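Local coordinates for protein AimR transcriptional regulator (Bacillus phage phi3T, PDB 5ZVV) that activates transcription of the phage aimX locus as a homodimer that the arbitrium peptide splits into inactive monomers, deciding between lysis and lysogeny, at residues N8-D13 with G31-V36; Y157-L160 with G166-K169; E312-L317 with Y332-I337. All blocks are in the same frame, centred on the assembly; numbering follows the deposited sequence.

Interaction 1. Residues N8-D13 with G31-V36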
loop_
_atom_site.group_PDB
_atom_site.type_symbol
_atom_site.label_atom_id
_atom_site.label_comp_id
_atom_site.label_asym_id
_atom_site.label_seq_id
_atom_site.Cartn_x
_atom_site.Cartn_y
_atom_site.Cartn_z
ATOM N N ASN A 8 49.705 13.018 -14.536
ATOM C CA ASN A 8 50.921 12.791 -13.756
ATOM C C ASN A 8 51.038 11.338 -13.313
ATOM O O ASN A 8 52.137 10.772 -13.305
ATOM C CB ASN A 8 50.954 13.720 -12.541
ATOM C CG ASN A 8 51.085 15.179 -12.927
ATOM O OD1 ASN A 8 51.636 15.511 -13.977
ATOM N ND2 ASN A 8 50.577 16.062 -12.076
ATOM N N GLU A 9 49.919 10.720 -12.928
ATOM C CA GLU A 9 49.954 9.305 -12.570
ATOM C C GLU A 9 50.287 8.442 -13.779
ATOM O O GLU A 9 51.058 7.480 -13.674
ATOM C CB GLU A 9 48.618 8.883 -11.959
ATOM C CG GLU A 9 48.475 9.244 -10.498
ATOM C CD GLU A 9 49.496 8.535 -9.633
ATOM O OE1 GLU A 9 49.604 7.294 -9.742
ATOM O OE2 GLU A 9 50.199 9.219 -8.859
ATOM N N CYS A 10 49.726 8.782 -14.941
ATOM C CA CYS A 10 49.944 7.991 -16.145
ATOM C C CYS A 10 51.334 8.199 -16.733
ATOM O O CYS A 10 51.859 7.294 -17.393
ATOM C CB CYS A 10 48.869 8.325 -17.184
ATOM S SG CYS A 10 47.179 7.991 -16.633
ATOM N N GLU A 11 51.945 9.367 -16.518
ATOM C CA GLU A 11 53.286 9.593 -17.047
ATOM C C GLU A 11 54.341 8.766 -16.325
ATOM O O GLU A 11 55.413 8.524 -16.888
ATOM C CB GLU A 11 53.656 11.075 -16.966
ATOM C CG GLU A 11 52.916 11.967 -17.950
ATOM C CD GLU A 11 53.383 13.410 -17.887
ATOM O OE1 GLU A 11 53.865 13.927 -18.918
ATOM O OE2 GLU A 11 53.277 14.020 -16.801
ATOM N N LYS A 12 54.064 8.331 -15.098
ATOM C CA LYS A 12 55.005 7.513 -14.346
ATOM C C LYS A 12 54.905 6.032 -14.675
ATOM O O LYS A 12 55.757 5.257 -14.228
ATOM C CB LYS A 12 54.794 7.702 -12.838
ATOM C CG LYS A 12 55.676 8.764 -12.200
ATOM C CD LYS A 12 55.341 10.156 -12.706
ATOM C CE LYS A 12 56.124 11.214 -11.947
ATOM N NZ LYS A 12 55.853 11.146 -10.484
ATOM N N ASP A 13 53.894 5.618 -15.438
ATOM C CA ASP A 13 53.673 4.201 -15.720
ATOM C C ASP A 13 53.115 4.100 -17.138
ATOM O O ASP A 13 51.933 4.381 -17.364
ATOM C CB ASP A 13 52.731 3.589 -14.690
ATOM C CG ASP A 13 52.721 2.070 -14.724
ATOM O OD1 ASP A 13 52.643 1.490 -15.829
ATOM O OD2 ASP A 13 52.786 1.453 -13.641
ATOM N N GLY A 31 45.979 12.039 -26.862
ATOM C CA GLY A 31 44.558 12.328 -26.945
ATOM C C GLY A 31 43.837 12.046 -25.644
ATOM O O GLY A 31 42.867 12.729 -25.301
ATOM N N PHE A 32 44.300 11.038 -24.901
ATOM C CA PHE A 32 43.725 10.743 -23.596
ATOM C C PHE A 32 43.998 11.873 -22.613
ATOM O O PHE A 32 43.087 12.325 -21.906
ATOM C CB PHE A 32 44.285 9.416 -23.084
ATOM C CG PHE A 32 43.925 9.108 -21.666
ATOM C CD1 PHE A 32 42.614 8.852 -21.310
ATOM C CD2 PHE A 32 44.903 9.057 -20.688
ATOM C CE1 PHE A 32 42.279 8.562 -20.003
ATOM C CE2 PHE A 32 44.576 8.766 -19.379
ATOM C CZ PHE A 32 43.262 8.519 -19.036
ATOM N N TYR A 33 45.244 12.355 -22.571
ATOM C CA TYR A 33 45.582 13.478 -21.701
ATOM C C TYR A 33 44.799 14.726 -22.088
ATOM O O TYR A 33 44.349 15.477 -21.215
ATOM C CB TYR A 33 47.087 13.754 -21.751
ATOM C CG TYR A 33 47.943 12.627 -21.209
ATOM C CD1 TYR A 33 47.458 11.763 -20.234
ATOM C CD2 TYR A 33 49.236 12.425 -21.678
ATOM C CE1 TYR A 33 48.236 10.733 -19.741
ATOM C CE2 TYR A 33 50.020 11.397 -21.190
ATOM C CZ TYR A 33 49.515 10.555 -20.223
ATOM O OH TYR A 33 50.297 9.532 -19.740
ATOM N N LYS A 34 44.630 14.969 -23.390
ATOM C CA LYS A 34 43.793 16.085 -23.820
ATOM C C LYS A 34 42.366 15.912 -23.319
ATOM O O LYS A 34 41.745 16.872 -22.851
ATOM C CB LYS A 34 43.817 16.213 -25.347
ATOM C CG LYS A 34 43.029 17.400 -25.926
ATOM C CD LYS A 34 43.131 17.504 -27.448
ATOM C CE LYS A 34 42.321 18.674 -27.996
ATOM N NZ LYS A 34 42.417 18.779 -29.484
ATOM N N PHE A 35 41.834 14.689 -23.402
ATOM C CA PHE A 35 40.468 14.449 -22.951
ATOM C C PHE A 35 40.318 14.734 -21.463
ATOM O O PHE A 35 39.426 15.484 -21.052
ATOM C CB PHE A 35 40.038 13.014 -23.260
ATOM C CG PHE A 35 38.818 12.580 -22.493
ATOM C CD1 PHE A 35 37.600 13.221 -22.677
ATOM C CD2 PHE A 35 38.889 11.543 -21.579
ATOM C CE1 PHE A 35 36.479 12.830 -21.964
ATOM C CE2 PHE A 35 37.771 11.145 -20.865
ATOM C CZ PHE A 35 36.564 11.789 -21.059
ATOM N N VAL A 36 41.182 14.140 -20.633
ATOM C CA VAL A 36 41.055 14.346 -19.196
ATOM C C VAL A 36 41.387 15.779 -18.803
ATOM O O VAL A 36 40.927 16.250 -17.756
ATOM C CB VAL A 36 41.929 13.343 -18.416
ATOM C CG1 VAL A 36 41.528 11.911 -18.761
ATOM C CG2 VAL A 36 43.406 13.579 -18.691
#
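Tyr33 brings its hydroxyl end against CB of Cys10, and of the 156 Å² buried between 8-13 and 31-36 these two residues contribute the largest shares. The tyrosine meets Cys10 CB at the ring edge, in the ring plane: Tyr33 OH lies 3.2 Å from Cys10 CB, and Tyr33 CE1 follows at 3.6 Å from the same carbon. Tyr33 OH is also only 3.4 Å from Cys10 C, a close fit against the last turn of helix 2-11. With CG anti to its own carbonyl carbon (chi1 -64°), Tyr33 can span the gap between two backbones whose nearest CA atoms, those of Cys10 and Tyr33, are 8.9 Å apart.

Cys10 turns its sulfur the other way, to Phe32. Cys10 SG sits at the edge of that ring, 3.9 Å from Phe32 CE2. Seen from the ring centroid the sulfur lies 83° off the normal, so this is an in-plane sulfur-aromatic contact and not a stack over a face. Two successive aromatics of helix 29-36 thus take one cysteine between them, Tyr33 at its CB and Phe32 at its SG. Helix 14-24 closes the group: Ala17 touches both Cys10 and Tyr33, while Phe32 packs on Ala21 and Ala24. The packing of these three short N-terminal helices, in a protein that regulates transcription, is consistent with a helix-turn-helix, with 14-24 and 29-36 probably its helix pair. Asp13, at the end of 8-13, is the N-cap of helix 14-24, through Asp13 OD1 to Leu16 N.

Glu11 borders the contact on the exposed side. Glu11 CG comes within 4.0 Å of Tyr33 OH, and beyond CG the extended chain slants past the tyrosine, the carboxylate turned 71° from the ring plane.

Interaction 2. Residues Y157-L160 with G166-K169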
loop_
_atom_site.group_PDB
_atom_site.type_symbol
_atom_site.label_atom_id
_atom_site.label_comp_id
_atom_site.label_asym_id
_atom_site.label_seq_id
_atom_site.Cartn_x
_atom_site.Cartn_y
_atom_site.Cartn_z
ATOM N N TYR A 157 11.861 4.636 -3.152
ATOM C CA TYR A 157 12.641 4.765 -1.926
ATOM C C TYR A 157 11.753 5.162 -0.754
ATOM O O TYR A 157 11.879 4.605 0.344
ATOM C CB TYR A 157 13.771 5.777 -2.114
ATOM C CG TYR A 157 14.831 5.337 -3.101
ATOM C CD1 TYR A 157 15.733 4.333 -2.777
ATOM C CD2 TYR A 157 14.932 5.930 -4.352
ATOM C CE1 TYR A 157 16.702 3.927 -3.677
ATOM C CE2 TYR A 157 15.896 5.532 -5.257
ATOM C CZ TYR A 157 16.779 4.529 -4.913
ATOM O OH TYR A 157 17.742 4.131 -5.810
ATOM N N ALA A 158 10.851 6.122 -0.965
ATOM C CA ALA A 158 9.940 6.532 0.099
ATOM C C ALA A 158 9.001 5.394 0.487
ATOM O O ALA A 158 8.802 5.119 1.679
ATOM C CB ALA A 158 9.147 7.765 -0.336
ATOM N N TYR A 159 8.418 4.719 -0.512
ATOM C CA TYR A 159 7.568 3.563 -0.237
ATOM C C TYR A 159 8.332 2.487 0.521
ATOM O O TYR A 159 7.783 1.840 1.421
ATOM C CB TYR A 159 7.004 2.999 -1.540
ATOM C CG TYR A 159 5.917 3.838 -2.171
ATOM C CD1 TYR A 159 4.875 4.346 -1.409
ATOM C CD2 TYR A 159 5.934 4.121 -3.531
ATOM C CE1 TYR A 159 3.880 5.114 -1.985
ATOM C CE2 TYR A 159 4.948 4.891 -4.113
ATOM C CZ TYR A 159 3.922 5.385 -3.335
ATOM O OH TYR A 159 2.935 6.149 -3.912
ATOM N N LEU A 160 9.601 2.271 0.160
ATOM C CA LEU A 160 10.450 1.381 0.942
ATOM C C LEU A 160 10.631 1.904 2.359
ATOM O O LEU A 160 10.620 1.130 3.323
ATOM C CB LEU A 160 11.809 1.213 0.262
ATOM C CG LEU A 160 12.884 0.484 1.069
ATOM C CD1 LEU A 160 12.507 -0.973 1.273
ATOM C CD2 LEU A 160 14.243 0.608 0.393
ATOM N N GLY A 166 3.925 -3.175 -1.843
ATOM C CA GLY A 166 3.012 -3.210 -2.977
ATOM C C GLY A 166 3.134 -1.979 -3.850
ATOM O O GLY A 166 3.313 -2.076 -5.068
ATOM N N LEU A 167 3.077 -0.798 -3.231
ATOM C CA LEU A 167 3.216 0.439 -3.989
ATOM C C LEU A 167 4.610 0.610 -4.570
ATOM O O LEU A 167 4.779 1.391 -5.511
ATOM C CB LEU A 167 2.861 1.638 -3.114
ATOM C CG LEU A 167 1.400 2.045 -3.289
ATOM C CD1 LEU A 167 0.953 2.900 -2.136
ATOM C CD2 LEU A 167 1.218 2.788 -4.602
HETATM N N MSE A 168 5.608 -0.087 -4.037
HETATM C CA MSE A 168 6.896 -0.133 -4.707
HETATM C C MSE A 168 6.695 -0.861 -6.025
HETATM O O MSE A 168 6.986 -0.324 -7.100
HETATM C CB MSE A 168 7.960 -0.844 -3.862
HETATM C CG MSE A 168 8.393 -0.097 -2.615
HETATM SE SE MSE A 168 9.817 -1.009 -1.631
HETATM C CE MSE A 168 11.263 -0.798 -2.930
ATOM N N LYS A 169 6.149 -2.077 -5.923
ATOM C CA LYS A 169 6.042 -2.946 -7.091
ATOM C C LYS A 169 5.265 -2.264 -8.208
ATOM O O LYS A 169 5.763 -2.128 -9.333
ATOM C CB LYS A 169 5.395 -4.272 -6.693
ATOM C CG LYS A 169 6.181 -5.017 -5.619
ATOM C CD LYS A 169 5.460 -6.263 -5.133
ATOM C CE LYS A 169 5.409 -7.334 -6.210
ATOM N NZ LYS A 169 4.761 -8.578 -5.707
#
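Leu167 sits squarely on the ring of Tyr159, where helix 145-161 turns back into helix 165-173 as a helical hairpin, consistent with a tetratricopeptide-like superhelix. Leu167 CB stands 3.6 Å from the centroid of the Tyr159 ring and only 5° off its normal, a CH-pi contact over the centre of one face. The two methyls then spread along the same ring: Leu167 CD1 reaches Tyr159 CE1 at 3.7 Å, and Leu167 CD2 lies by Tyr159 OH at 3.8 Å. Leu167 also packs on Leu167 of the second subunit, so the leucine that covers the tyrosine takes part in the dimer contact as well.

Met168, present as selenomethionine, reaches both Tyr159 and Leu160. Its CG leans on Tyr159 CB, and from there the chain runs extended at chi2 and bends at chi3 (68°), crossing Leu160 at a slant. Leu196 and Ile200 of helix 184-203 also touch the Met168 side chain, extending this apolar core to the next helix. The selenium bears on the root of the leucine, with Met168 SE 3.5 Å from Leu160 CB and 3.6 Å from Leu160 CA.

Interaction 3. Residues E312-L317 with Y332-I337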
loop_
_atom_site.group_PDB
_atom_site.type_symbol
_atom_site.label_atom_id
_atom_site.label_comp_id
_atom_site.label_asym_id
_atom_site.label_seq_id
_atom_site.Cartn_x
_atom_site.Cartn_y
_atom_site.Cartn_z
ATOM N N GLU A 312 20.030 -8.108 30.270
ATOM C CA GLU A 312 20.213 -6.686 30.542
ATOM C C GLU A 312 20.031 -5.865 29.269
ATOM O O GLU A 312 19.308 -4.858 29.257
ATOM C CB GLU A 312 21.593 -6.452 31.153
ATOM C CG GLU A 312 21.782 -5.089 31.784
ATOM C CD GLU A 312 22.980 -5.049 32.712
ATOM O OE1 GLU A 312 23.856 -5.935 32.592
ATOM O OE2 GLU A 312 23.041 -4.139 33.567
ATOM N N ILE A 313 20.672 -6.295 28.178
ATOM C CA ILE A 313 20.532 -5.583 26.909
ATOM C C ILE A 313 19.076 -5.580 26.450
ATOM O O ILE A 313 18.563 -4.558 25.978
ATOM C CB ILE A 313 21.464 -6.197 25.849
ATOM C CG1 ILE A 313 22.927 -5.997 26.249
ATOM C CG2 ILE A 313 21.196 -5.588 24.480
ATOM C CD1 ILE A 313 23.913 -6.573 25.259
ATOM N N LEU A 314 18.384 -6.714 26.591
ATOM C CA LEU A 314 16.991 -6.784 26.155
ATOM C C LEU A 314 16.087 -5.925 27.034
ATOM O O LEU A 314 15.128 -5.315 26.542
ATOM C CB LEU A 314 16.519 -8.238 26.143
ATOM C CG LEU A 314 17.248 -9.170 25.166
ATOM C CD1 LEU A 314 16.727 -10.593 25.270
ATOM C CD2 LEU A 314 17.129 -8.668 23.734
ATOM N N ASP A 315 16.378 -5.864 28.337
ATOM C CA ASP A 315 15.643 -4.968 29.226
ATOM C C ASP A 315 15.826 -3.517 28.811
ATOM O O ASP A 315 14.872 -2.731 28.836
ATOM C CB ASP A 315 16.094 -5.162 30.674
ATOM C CG ASP A 315 15.617 -6.471 31.269
ATOM O OD1 ASP A 315 14.831 -7.183 30.610
ATOM O OD2 ASP A 315 16.039 -6.791 32.401
ATOM N N GLU A 316 17.052 -3.138 28.434
ATOM C CA GLU A 316 17.265 -1.797 27.901
ATOM C C GLU A 316 16.508 -1.595 26.595
ATOM O O GLU A 316 16.019 -0.493 26.323
ATOM C CB GLU A 316 18.761 -1.540 27.699
ATOM C CG GLU A 316 19.153 -0.064 27.637
ATOM C CD GLU A 316 18.907 0.572 26.278
ATOM O OE1 GLU A 316 18.887 -0.161 25.267
ATOM O OE2 GLU A 316 18.732 1.809 26.222
ATOM N N LEU A 317 16.391 -2.648 25.781
ATOM C CA LEU A 317 15.714 -2.520 24.494
ATOM C C LEU A 317 14.207 -2.368 24.650
ATOM O O LEU A 317 13.563 -1.739 23.804
ATOM C CB LEU A 317 16.034 -3.728 23.611
ATOM C CG LEU A 317 17.441 -3.760 23.015
ATOM C CD1 LEU A 317 17.722 -5.092 22.339
ATOM C CD2 LEU A 317 17.619 -2.609 22.036
ATOM N N TYR A 332 12.189 -13.207 19.400
ATOM C CA TYR A 332 12.920 -14.433 19.092
ATOM C C TYR A 332 14.033 -14.675 20.108
ATOM O O TYR A 332 14.207 -15.795 20.601
ATOM C CB TYR A 332 13.485 -14.384 17.671
ATOM C CG TYR A 332 14.383 -15.558 17.345
ATOM C CD1 TYR A 332 13.868 -16.846 17.257
ATOM C CD2 TYR A 332 15.743 -15.381 17.128
ATOM C CE1 TYR A 332 14.683 -17.923 16.965
ATOM C CE2 TYR A 332 16.565 -16.455 16.832
ATOM C CZ TYR A 332 16.029 -17.721 16.753
ATOM O OH TYR A 332 16.841 -18.792 16.459
ATOM N N TYR A 333 14.793 -13.629 20.444
ATOM C CA TYR A 333 15.863 -13.782 21.431
ATOM C C TYR A 333 15.302 -14.036 22.826
ATOM O O TYR A 333 15.827 -14.877 23.573
ATOM C CB TYR A 333 16.756 -12.543 21.426
ATOM C CG TYR A 333 17.328 -12.227 20.066
ATOM C CD1 TYR A 333 17.884 -13.225 19.276
ATOM C CD2 TYR A 333 17.298 -10.933 19.563
ATOM C CE1 TYR A 333 18.404 -12.941 18.029
ATOM C CE2 TYR A 333 17.816 -10.639 18.317
ATOM C CZ TYR A 333 18.366 -11.649 17.555
ATOM O OH TYR A 333 18.881 -11.359 16.316
ATOM N N LYS A 334 14.242 -13.312 23.197
ATOM C CA LYS A 334 13.571 -13.587 24.464
ATOM C C LYS A 334 13.118 -15.039 24.536
ATOM O O LYS A 334 13.173 -15.659 25.602
ATOM C CB LYS A 334 12.379 -12.648 24.650
ATOM C CG LYS A 334 12.745 -11.177 24.722
ATOM C CD LYS A 334 13.153 -10.770 26.122
ATOM C CE LYS A 334 11.968 -10.818 27.072
ATOM N NZ LYS A 334 12.338 -10.353 28.434
ATOM N N GLY A 335 12.670 -15.596 23.410
ATOM C CA GLY A 335 12.304 -17.001 23.389
ATOM C C GLY A 335 13.505 -17.914 23.521
ATOM O O GLY A 335 13.437 -18.950 24.189
ATOM N N LEU A 336 14.620 -17.550 22.883
ATOM C CA LEU A 336 15.847 -18.321 23.054
ATOM C C LEU A 336 16.242 -18.402 24.522
ATOM O O LEU A 336 16.702 -19.448 24.991
ATOM C CB LEU A 336 16.980 -17.714 22.228
ATOM C CG LEU A 336 16.934 -17.960 20.719
ATOM C CD1 LEU A 336 18.143 -17.334 20.041
ATOM C CD2 LEU A 336 16.862 -19.447 20.422
ATOM N N ILE A 337 16.056 -17.310 25.267
ATOM C CA ILE A 337 16.384 -17.336 26.690
ATOM C C ILE A 337 15.342 -18.133 27.468
ATOM O O ILE A 337 15.674 -19.067 28.207
ATOM C CB ILE A 337 16.521 -15.902 27.234
ATOM C CG1 ILE A 337 17.811 -15.258 26.720
ATOM C CG2 ILE A 337 16.470 -15.898 28.758
ATOM C CD1 ILE A 337 17.996 -13.822 27.166
#
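Leu314 carries almost all of the contact from 312-317, through a single methyl that lies among Tyr333, Lys334 and Ile337 of the partner helix. Toward Ile337 the approach is tip to tip, methyl against methyl, with Leu314 CD1 4.0 Å from Ile337 CD1. Against Lys334 the side chains run past each other in opposite directions. Here Leu314 CD1 comes to 3.7 Å from Lys334 CD, meeting the aliphatic part of a lysine bent at chi2 (-84°) and chi3 (-68°).

Segments 312-317 and 332-337 run roughly antiparallel, with 145° between their directions and a closest approach of 11.2 Å between their axes. The pairing is consistent with a tetratricopeptide-like helical array, and helix 291-304 packs against both partners: Arg297 is touched by Ile313 of helix 307-318, while Phe299 meets the Tyr333 ring and Ile302 touches Ile337.

One residue on from Leu314, Asp315 brings its carboxylate toward the same lysine. Asp315 OD1 stays 4.6 Å from Lys334 NZ, beyond a salt bridge, so any attraction at this border is probably mild.

From the N terminus the three contacts follow in series; none nests in or crosses another. Interaction 1 closes first, bringing 31-36 back to 8-13 across 17 residues and uniting the first three helices of the chain. Interaction 2 is the shortest closure, five residues between 157-160 and 166-169, and is the one of the three that touches the second subunit. Interaction 3 closes 14 residues between 312-317 and 332-337. Its centre is about 31 Å from that of interaction 2, in the same helical body. Interaction 1 lies about 45 Å from interaction 2 and about 58 Å from interaction 3, centre to centre, across the middle of the chain from both.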